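Local coordinates for protein beta-porphyranase (Bacteroides plebeius, PDB 4AWD) that hydrolyses the sulfated red-algal polysaccharide porphyran, cutting the linkages between beta-D-galactopyranose and alpha-L-galactopyranose-6-sulfate, at residues K71-W75 / F281-E287; L144-T150 / K306-Y311; W195-W199 / T288-E292. One frame throughout, in Å; residues are numbered along the deposited sequence.

Contact 1 (K71-W75 / F281-E287); sequences KSPYW and FIHIVTE
The irregular loop K71-W75 passes over one face of strand 281-285, nearest at S72 and H283, whose CA atoms are 7.8 Å apart, so side chains alone bridge the two. S72 OG hydrogen-bonds to H283 NE2 at the edge of the imidazole, in the ring plane, 2.7 Å apart. The same hydroxyl accepts from Y74 N (3.0 Å from S72 OG), closing an ST turn, while the bond from W75 N is weak. Beside it the rings of Y74 and F281 stack face to face, centroids 3.9 Å apart and planes at 14°; P73 CG covers the other face of Y74. With CG between its backbone N and carbonyl carbon (chi1 53°), F281 turns its ring toward Y74, and its CE1 in turn lies over the imidazole of H283. At the other end W75 CZ3 rests 4.1 Å from V285 CG1, and its CH2 edge faces the E287 carboxylate, 3.5 Å from OE2, with the two planes at 80°. E287 OE2 is held by a salt bridge to R79. W75, R79 and E287 probably bind substrate. The hydrogen bond between S72 and H283 and the ring stack tie the loop carrying W75 to the strand that leads into E287.

Contact 2 (L144-T150 / K306-Y311); sequences LTTMSST and KSTTYY
Where strands 149-163 and 308-321 begin, on different layers of the GH16 beta-sandwich, L144-T150 and K306-Y311 come together through one backbone hydrogen bond and a row of hydroxyls. L144 N donates to K306 O over 2.8 Å, the donor lying in the carbonyl plane although the N-H...O angle is only 138°. Alongside this bond the two side chains run the same way, with K306 CG 3.8 Å from both CB and CD2 of L144; beyond CG the lysine chain departs from the leucine. Deeper in, S149 and T309 both point toward the opposite segment, and their OG and OG1 atoms approach to 2.7 Å. The S149 hydroxyl also pairs with S143 N. A water beside them donates to S148 O and lies 2.8 Å from T309 OG1. The beta-jelly-roll sandwich of this family packs two curved sheets face to face, and here the hydroxyls of S149 and T309 meet between the strand starts. M140 of strand 134-141 touches both S149 and T309. Y311, turned with CG anti to its carbonyl carbon (chi1 -56°), stretches its phenol across to the other strand and donates from OH to T150 O at 2.8 Å, approaching 24° off the carbonyl plane. The side chain of T150 points away from this strand and hydrogen-bonds through OG1 to V285 O.

Contact 3 (W195-W199 / T288-E292); sequences WNKTW and TYDWE
An aromatic cluster of three tryptophans and a tyrosine joins two loops beside the catalytic cleft, with W291 wedged among the other rings. Each loop makes a type I beta turn, N196 to W199 and Y289 to E292, and the backbones stay well apart: the nearest CA atoms, those of N196 and W291, are 9.2 Å from each other. W195 presents its edge to the face of W291, in a T-shaped pair with six-membered ring centroids 4.9 Å apart and planes at 68°; CZ2 and CH2 of W195 do the touching. The opposite face of W291 is covered by CB of Y289, two residues earlier. W291 then plays the reverse part toward W199, driving its CH2 edge over the face of that indole, 3.6 Å from W199 CZ3, with planes at 79°. With CG of W291 between the backbone N and carbonyl carbon (chi1 48°), the indole reaches across to the other loop. Y289 OH sits at the edge of W199, in the indole plane, 3.4 Å from W199 CH2; that OH is hydrogen-bonded to E181, the probable proton donor. At the edge of the W291 ring a water accepts from N196 ND2 (3.1 Å from the water) and donates to E292 OE2 (2.8 Å), joining the two turns. The loop segment of S188 ties the same groups together, its carbonyl taking N196 ND2 and its backbone N reaching E292 OE2. Through Y289 the packing bears on E181, so W199 and W291 stand behind a residue in direct touch with the presumed acid. The arrangement is an aromatic cluster that joins two loops beyond the strand ends of the GH16 jelly roll, with Y289 linking it to E181.

Along the chain the order is 71-75, 144-150, 195-199, 281-287, 288-292 and 306-311, so the segments of contact 1 alternate with those of contacts 2 and 3, while contact 3 falls wholly between the two halves of contact 2. Contacts 1 and 2 have centres about 15 Å apart and share neighbouring strands 281-285 and 149-163; E287 N and S148 OG probably join them by a hydrogen bond. The centre of contact 3 lies about 14 Å from that of contact 2 and about 20 Å from that of contact 1, yet its T288-E292 continues directly from E287. One chain run thus passes from strand 281-285 through E287, probably substrate-binding, into the loop that carries the aromatic cluster.

Contact 1 (K71-W75 / F281-E287)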
loop_
_atom_site.group_PDB
_atom_site.type_symbol
_atom_site.label_atom_id
_atom_site.label_comp_id
_atom_site.label_asym_id
_atom_site.label_seq_id
_atom_site.Cartn_x
_atom_site.Cartn_y
_atom_site.Cartn_z
ATOM N N LYS A 71 -4.551 12.319 6.737
ATOM C CA LYS A 71 -3.165 12.165 7.129
ATOM C C LYS A 71 -3.033 10.991 8.098
ATOM O O LYS A 71 -3.461 11.065 9.260
ATOM C CB LYS A 71 -2.622 13.444 7.763
ATOM C CG LYS A 71 -1.105 13.463 7.877
ATOM C CD LYS A 71 -0.650 14.183 9.146
ATOM C CE LYS A 71 0.817 14.652 9.082
ATOM N NZ LYS A 71 1.773 13.587 8.678
ATOM N N SER A 72 -2.434 9.911 7.612
ATOM C CA SER A 72 -2.233 8.717 8.434
ATOM C C SER A 72 -1.611 9.055 9.789
ATOM O O SER A 72 -0.603 9.751 9.846
ATOM C CB SER A 72 -1.337 7.715 7.710
ATOM O OG SER A 72 -0.837 6.744 8.616
ATOM N N PRO A 73 -2.201 8.554 10.882
ATOM C CA PRO A 73 -1.577 8.717 12.207
ATOM C C PRO A 73 -0.413 7.743 12.450
ATOM O O PRO A 73 0.267 7.831 13.473
ATOM C CB PRO A 73 -2.714 8.381 13.161
ATOM C CG PRO A 73 -3.571 7.415 12.411
ATOM C CD PRO A 73 -3.450 7.773 10.943
ATOM N N TYR A 74 -0.178 6.830 11.512
ATOM C CA TYR A 74 0.772 5.736 11.730
ATOM C C TYR A 74 2.175 5.998 11.177
ATOM O O TYR A 74 3.164 5.623 11.789
ATOM C CB TYR A 74 0.207 4.439 11.158
ATOM C CG TYR A 74 -1.167 4.061 11.716
ATOM C CD1 TYR A 74 -1.334 3.742 13.066
ATOM C CD2 TYR A 74 -2.293 4.000 10.880
ATOM C CE1 TYR A 74 -2.577 3.381 13.568
ATOM C CE2 TYR A 74 -3.532 3.632 11.368
ATOM C CZ TYR A 74 -3.670 3.317 12.710
ATOM O OH TYR A 74 -4.898 2.950 13.201
ATOM N N TRP A 75 2.237 6.631 10.014
ATOM C CA TRP A 75 3.475 7.045 9.405
ATOM C C TRP A 75 3.389 8.563 9.290
ATOM O O TRP A 75 2.867 9.111 8.313
ATOM C CB TRP A 75 3.625 6.386 8.039
ATOM C CG TRP A 75 4.991 6.489 7.446
ATOM C CD1 TRP A 75 6.070 7.140 7.975
ATOM C CD2 TRP A 75 5.417 5.962 6.181
ATOM N NE1 TRP A 75 7.146 7.033 7.132
ATOM C CE2 TRP A 75 6.779 6.314 6.023
ATOM C CE3 TRP A 75 4.788 5.208 5.175
ATOM C CZ2 TRP A 75 7.523 5.953 4.893
ATOM C CZ3 TRP A 75 5.531 4.848 4.047
ATOM C CH2 TRP A 75 6.888 5.228 3.919
ATOM N N PHE A 281 -4.713 -2.349 8.970
ATOM C CA PHE A 281 -5.349 -1.175 8.366
ATOM C C PHE A 281 -4.907 -1.012 6.910
ATOM O O PHE A 281 -3.893 -1.581 6.498
ATOM C CB PHE A 281 -5.091 0.104 9.188
ATOM C CG PHE A 281 -3.642 0.378 9.490
ATOM C CD1 PHE A 281 -2.844 1.070 8.588
ATOM C CD2 PHE A 281 -3.089 -0.011 10.701
ATOM C CE1 PHE A 281 -1.506 1.343 8.880
ATOM C CE2 PHE A 281 -1.760 0.249 11.004
ATOM C CZ PHE A 281 -0.968 0.930 10.094
ATOM N N ILE A 282 -5.683 -0.254 6.132
ATOM C CA ILE A 282 -5.296 0.103 4.757
ATOM C C ILE A 282 -4.389 1.333 4.796
ATOM O O ILE A 282 -4.704 2.308 5.486
ATOM C CB ILE A 282 -6.532 0.454 3.877
ATOM C CG1 ILE A 282 -7.559 -0.687 3.855
ATOM C CG2 ILE A 282 -6.113 0.840 2.458
ATOM C CD1 ILE A 282 -7.281 -1.747 2.818
ATOM N N HIS A 283 -3.268 1.283 4.079
ATOM C CA HIS A 283 -2.477 2.482 3.808
ATOM C C HIS A 283 -2.504 2.859 2.329
ATOM O O HIS A 283 -2.357 2.011 1.453
ATOM C CB HIS A 283 -1.032 2.301 4.254
ATOM C CG HIS A 283 -0.638 3.173 5.412
ATOM N ND1 HIS A 283 0.490 2.936 6.171
ATOM C CD2 HIS A 283 -1.216 4.283 5.935
ATOM C CE1 HIS A 283 0.591 3.862 7.109
ATOM N NE2 HIS A 283 -0.432 4.690 6.989
ATOM N N ILE A 284 -2.700 4.131 2.040
ATOM C CA ILE A 284 -2.658 4.579 0.658
ATOM C C ILE A 284 -1.656 5.729 0.607
ATOM O O ILE A 284 -1.910 6.795 1.140
ATOM C CB ILE A 284 -4.054 4.989 0.119
ATOM C CG1 ILE A 284 -5.117 3.952 0.509
ATOM C CG2 ILE A 284 -3.992 5.153 -1.401
ATOM C CD1 ILE A 284 -6.559 4.297 0.123
ATOM N N VAL A 285 -0.510 5.493 -0.022
ATOM C CA VAL A 285 0.669 6.321 0.229
ATOM C C VAL A 285 1.420 6.766 -1.028
ATOM O O VAL A 285 1.589 6.012 -1.977
ATOM C CB VAL A 285 1.656 5.587 1.167
ATOM C CG1 VAL A 285 2.969 6.331 1.275
ATOM C CG2 VAL A 285 1.037 5.410 2.544
ATOM N N THR A 286 1.907 7.995 -0.968
ATOM C CA THR A 286 2.706 8.621 -2.011
ATOM C C THR A 286 4.062 8.996 -1.380
ATOM O O THR A 286 4.128 9.830 -0.470
ATOM C CB THR A 286 1.920 9.851 -2.524
ATOM O OG1 THR A 286 1.354 9.560 -3.815
ATOM C CG2 THR A 286 2.760 11.046 -2.572
ATOM N N GLU A 287 5.146 8.346 -1.816
ATOM C CA GLU A 287 6.395 8.484 -1.078
ATOM C C GLU A 287 7.619 8.607 -1.942
ATOM O O GLU A 287 7.590 8.517 -3.192
ATOM C CB GLU A 287 6.595 7.318 -0.107
ATOM C CG GLU A 287 7.410 6.165 -0.673
ATOM C CD GLU A 287 6.874 4.819 -0.207
ATOM O OE1 GLU A 287 5.774 4.444 -0.674
ATOM O OE2 GLU A 287 7.540 4.154 0.628
#

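Contact 2 (L144-T150 / K306-Y311)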
loop_
_atom_site.group_PDB
_atom_site.type_symbol
_atom_site.label_atom_id
_atom_site.label_comp_id
_atom_site.label_asym_id
_atom_site.label_seq_id
_atom_site.Cartn_x
_atom_site.Cartn_y
_atom_site.Cartn_z
ATOM N N LEU A 144 2.753 10.749 -12.884
ATOM C CA LEU A 144 3.898 10.793 -13.804
ATOM C C LEU A 144 5.043 11.518 -13.102
ATOM O O LEU A 144 5.357 12.679 -13.373
ATOM C CB LEU A 144 3.534 11.450 -15.140
ATOM C CG LEU A 144 4.453 11.128 -16.344
ATOM C CD1 LEU A 144 4.384 9.673 -16.734
ATOM C CD2 LEU A 144 4.139 11.991 -17.566
ATOM N N THR A 145 5.688 10.779 -12.212
ATOM C CA THR A 145 6.482 11.356 -11.161
ATOM C C THR A 145 7.393 10.250 -10.648
ATOM O O THR A 145 7.073 9.068 -10.817
ATOM C CB THR A 145 5.502 11.852 -10.057
ATOM O OG1 THR A 145 5.366 13.285 -10.116
ATOM C CG2 THR A 145 5.899 11.417 -8.691
ATOM N N THR A 146 8.522 10.627 -10.043
ATOM C CA THR A 146 9.419 9.666 -9.417
ATOM C C THR A 146 9.089 9.398 -7.939
ATOM O O THR A 146 9.932 8.887 -7.188
ATOM C CB THR A 146 10.891 10.113 -9.503
ATOM O OG1 THR A 146 10.995 11.472 -9.086
ATOM C CG2 THR A 146 11.467 9.947 -10.925
ATOM N N MET A 147 7.877 9.759 -7.524
ATOM C CA MET A 147 7.338 9.367 -6.218
ATOM C C MET A 147 6.362 8.202 -6.391
ATOM O O MET A 147 5.733 8.052 -7.446
ATOM C CB MET A 147 6.677 10.551 -5.502
ATOM C CG MET A 147 7.697 11.484 -4.883
ATOM S SD MET A 147 7.039 12.993 -4.156
ATOM C CE MET A 147 6.121 12.343 -2.754
ATOM N N SER A 148 6.262 7.374 -5.360
ATOM C CA SER A 148 5.518 6.118 -5.442
ATOM C C SER A 148 4.019 6.356 -5.550
ATOM O O SER A 148 3.513 7.381 -5.093
ATOM C CB SER A 148 5.782 5.269 -4.199
ATOM O OG SER A 148 5.279 5.942 -3.047
ATOM N N SER A 149 3.330 5.406 -6.180
ATOM C CA SER A 149 1.879 5.275 -6.083
ATOM C C SER A 149 1.683 3.901 -5.471
ATOM O O SER A 149 2.143 2.919 -6.041
ATOM C CB SER A 149 1.218 5.324 -7.464
ATOM O OG SER A 149 1.489 6.546 -8.127
ATOM N N THR A 150 1.033 3.827 -4.311
ATOM C CA THR A 150 0.936 2.553 -3.611
ATOM C C THR A 150 -0.451 2.276 -3.040
ATOM O O THR A 150 -1.244 3.184 -2.842
ATOM C CB THR A 150 1.954 2.444 -2.458
ATOM O OG1 THR A 150 1.695 3.469 -1.502
ATOM C CG2 THR A 150 3.384 2.574 -2.955
ATOM N N LYS A 306 -0.513 15.674 -13.749
ATOM C CA LYS A 306 0.598 14.752 -13.858
ATOM C C LYS A 306 1.173 14.383 -12.497
ATOM O O LYS A 306 1.630 13.270 -12.310
ATOM C CB LYS A 306 1.700 15.366 -14.733
ATOM C CG LYS A 306 1.887 14.737 -16.117
ATOM C CD LYS A 306 0.664 14.830 -17.041
ATOM C CE LYS A 306 1.147 14.855 -18.513
ATOM N NZ LYS A 306 0.090 14.628 -19.543
ATOM N N SER A 307 1.153 15.319 -11.553
ATOM C CA SER A 307 1.760 15.098 -10.234
ATOM C C SER A 307 0.861 14.343 -9.251
ATOM O O SER A 307 1.226 14.148 -8.093
ATOM C CB SER A 307 2.171 16.438 -9.621
ATOM O OG SER A 307 3.010 17.150 -10.505
ATOM N N THR A 308 -0.302 13.915 -9.726
ATOM C CA THR A 308 -1.339 13.304 -8.898
ATOM C C THR A 308 -1.452 11.800 -9.130
ATOM O O THR A 308 -1.403 11.333 -10.273
ATOM C CB THR A 308 -2.697 13.985 -9.180
ATOM O OG1 THR A 308 -2.589 15.380 -8.874
ATOM C CG2 THR A 308 -3.820 13.380 -8.360
ATOM N N THR A 309 -1.592 11.044 -8.043
ATOM C CA THR A 309 -1.944 9.640 -8.146
ATOM C C THR A 309 -3.446 9.566 -7.974
ATOM O O THR A 309 -3.999 10.173 -7.037
ATOM C CB THR A 309 -1.246 8.770 -7.072
ATOM O OG1 THR A 309 0.175 8.754 -7.290
ATOM C CG2 THR A 309 -1.764 7.347 -7.135
ATOM N N TYR A 310 -4.105 8.828 -8.864
ATOM C CA TYR A 310 -5.567 8.722 -8.829
ATOM C C TYR A 310 -6.055 7.348 -8.413
ATOM O O TYR A 310 -5.613 6.329 -8.949
ATOM C CB TYR A 310 -6.164 9.052 -10.191
ATOM C CG TYR A 310 -5.920 10.453 -10.674
ATOM C CD1 TYR A 310 -6.795 11.483 -10.337
ATOM C CD2 TYR A 310 -4.831 10.746 -11.494
ATOM C CE1 TYR A 310 -6.582 12.777 -10.792
ATOM C CE2 TYR A 310 -4.617 12.033 -11.960
ATOM C CZ TYR A 310 -5.494 13.041 -11.610
ATOM O OH TYR A 310 -5.278 14.322 -12.057
ATOM N N TYR A 311 -6.980 7.322 -7.463
ATOM C CA TYR A 311 -7.627 6.082 -7.085
ATOM C C TYR A 311 -9.112 6.221 -7.366
ATOM O O TYR A 311 -9.811 6.999 -6.701
ATOM C CB TYR A 311 -7.387 5.767 -5.603
ATOM C CG TYR A 311 -5.930 5.718 -5.206
ATOM C CD1 TYR A 311 -5.220 6.892 -4.927
ATOM C CD2 TYR A 311 -5.266 4.501 -5.103
ATOM C CE1 TYR A 311 -3.890 6.854 -4.563
ATOM C CE2 TYR A 311 -3.916 4.453 -4.737
ATOM C CZ TYR A 311 -3.242 5.631 -4.467
ATOM O OH TYR A 311 -1.923 5.576 -4.103
HETATM O O HOH W 1 2.740 9.682 -6.511
#

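Contact 3 (W195-W199 / T288-E292)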
loop_
_atom_site.group_PDB
_atom_site.type_symbol
_atom_site.label_atom_id
_atom_site.label_comp_id
_atom_site.label_asym_id
_atom_site.label_seq_id
_atom_site.Cartn_x
_atom_site.Cartn_y
_atom_site.Cartn_z
ATOM N N TRP A 195 17.818 -3.314 -12.183
ATOM C CA TRP A 195 16.685 -4.045 -11.595
ATOM C C TRP A 195 15.373 -3.258 -11.660
ATOM O O TRP A 195 14.304 -3.841 -11.836
ATOM C CB TRP A 195 16.994 -4.451 -10.137
ATOM C CG TRP A 195 17.032 -3.271 -9.201
ATOM C CD1 TRP A 195 18.125 -2.516 -8.872
ATOM C CD2 TRP A 195 15.921 -2.687 -8.505
ATOM N NE1 TRP A 195 17.766 -1.508 -8.012
ATOM C CE2 TRP A 195 16.420 -1.588 -7.768
ATOM C CE3 TRP A 195 14.557 -2.987 -8.431
ATOM C CZ2 TRP A 195 15.598 -0.776 -6.972
ATOM C CZ3 TRP A 195 13.731 -2.179 -7.630
ATOM C CH2 TRP A 195 14.262 -1.089 -6.914
ATOM N N ASN A 196 15.468 -1.937 -11.520
ATOM C CA ASN A 196 14.302 -1.065 -11.490
ATOM C C ASN A 196 13.974 -0.437 -12.846
ATOM O O ASN A 196 13.115 0.439 -12.924
ATOM C CB ASN A 196 14.509 0.045 -10.461
ATOM C CG ASN A 196 15.692 0.916 -10.791
ATOM O OD1 ASN A 196 16.718 0.424 -11.279
ATOM N ND2 ASN A 196 15.561 2.218 -10.546
ATOM N N LYS A 197 14.654 -0.892 -13.899
ATOM C CA LYS A 197 14.505 -0.341 -15.255
ATOM C C LYS A 197 13.061 -0.277 -15.748
ATOM O O LYS A 197 12.666 0.679 -16.421
ATOM C CB LYS A 197 15.341 -1.162 -16.236
ATOM C CG LYS A 197 15.521 -0.555 -17.618
ATOM C CD LYS A 197 16.449 -1.438 -18.483
ATOM C CE LYS A 197 16.294 -1.129 -19.972
ATOM N NZ LYS A 197 16.448 0.330 -20.217
ATOM N N THR A 198 12.285 -1.308 -15.415
ATOM C CA THR A 198 10.906 -1.450 -15.884
ATOM C C THR A 198 9.925 -1.471 -14.706
ATOM O O THR A 198 8.821 -2.028 -14.821
ATOM C CB THR A 198 10.738 -2.790 -16.597
ATOM O OG1 THR A 198 11.302 -3.825 -15.766
ATOM C CG2 THR A 198 11.426 -2.778 -17.965
ATOM N N TRP A 199 10.329 -0.892 -13.576
ATOM C CA TRP A 199 9.557 -0.984 -12.343
ATOM C C TRP A 199 8.123 -0.439 -12.476
ATOM O O TRP A 199 7.220 -0.918 -11.801
ATOM C CB TRP A 199 10.287 -0.259 -11.229
ATOM C CG TRP A 199 10.012 -0.769 -9.858
ATOM C CD1 TRP A 199 10.332 -2.004 -9.356
ATOM C CD2 TRP A 199 9.406 -0.045 -8.785
ATOM N NE1 TRP A 199 9.959 -2.092 -8.035
ATOM C CE2 TRP A 199 9.382 -0.905 -7.661
ATOM C CE3 TRP A 199 8.880 1.252 -8.662
ATOM C CZ2 TRP A 199 8.846 -0.515 -6.427
ATOM C CZ3 TRP A 199 8.344 1.647 -7.424
ATOM C CH2 TRP A 199 8.335 0.763 -6.328
ATOM N N THR A 288 8.721 8.882 -1.275
ATOM C CA THR A 288 9.969 9.015 -1.972
ATOM C C THR A 288 10.869 7.832 -1.467
ATOM O O THR A 288 10.760 7.390 -0.297
ATOM C CB THR A 288 10.453 10.514 -1.771
ATOM O OG1 THR A 288 11.112 11.040 -2.936
ATOM C CG2 THR A 288 11.260 10.672 -0.610
ATOM N N TYR A 289 11.671 7.260 -2.385
ATOM C CA TYR A 289 12.547 6.097 -2.089
ATOM C C TYR A 289 14.019 6.476 -2.167
ATOM O O TYR A 289 14.408 7.248 -3.046
ATOM C CB TYR A 289 12.362 5.004 -3.121
ATOM C CG TYR A 289 11.025 4.302 -3.160
ATOM C CD1 TYR A 289 10.601 3.490 -2.109
ATOM C CD2 TYR A 289 10.215 4.397 -4.292
ATOM C CE1 TYR A 289 9.390 2.821 -2.167
ATOM C CE2 TYR A 289 9.013 3.749 -4.360
ATOM C CZ TYR A 289 8.595 2.956 -3.303
ATOM O OH TYR A 289 7.384 2.299 -3.402
ATOM N N ASP A 290 14.844 5.898 -1.288
ATOM C CA ASP A 290 16.287 6.194 -1.255
ATOM C C ASP A 290 17.004 5.704 -2.508
ATOM O O ASP A 290 18.079 6.214 -2.866
ATOM C CB ASP A 290 16.958 5.571 -0.027
ATOM C CG ASP A 290 16.443 6.142 1.273
ATOM O OD1 ASP A 290 15.803 7.230 1.243
ATOM O OD2 ASP A 290 16.690 5.499 2.334
ATOM N N TRP A 291 16.417 4.714 -3.173
ATOM C CA TRP A 291 17.032 4.144 -4.377
ATOM C C TRP A 291 16.632 4.896 -5.638
ATOM O O TRP A 291 17.061 4.545 -6.736
ATOM C CB TRP A 291 16.746 2.656 -4.495
ATOM C CG TRP A 291 15.307 2.264 -4.298
ATOM C CD1 TRP A 291 14.751 1.776 -3.157
ATOM C CD2 TRP A 291 14.253 2.299 -5.278
ATOM N NE1 TRP A 291 13.417 1.500 -3.359
ATOM C CE2 TRP A 291 13.087 1.816 -4.651
ATOM C CE3 TRP A 291 14.185 2.687 -6.623
ATOM C CZ2 TRP A 291 11.852 1.712 -5.326
ATOM C CZ3 TRP A 291 12.961 2.599 -7.289
ATOM C CH2 TRP A 291 11.810 2.110 -6.640
ATOM N N GLU A 292 15.824 5.943 -5.479
ATOM C CA GLU A 292 15.497 6.851 -6.584
ATOM C C GLU A 292 15.688 8.288 -6.115
ATOM O O GLU A 292 14.731 8.983 -5.781
ATOM C CB GLU A 292 14.069 6.611 -7.115
ATOM C CG GLU A 292 13.630 7.494 -8.290
ATOM C CD GLU A 292 14.635 7.557 -9.449
ATOM O OE1 GLU A 292 15.527 8.434 -9.400
ATOM O OE2 GLU A 292 14.512 6.770 -10.430
HETATM O O HOH W 2 13.253 4.256 -10.163
#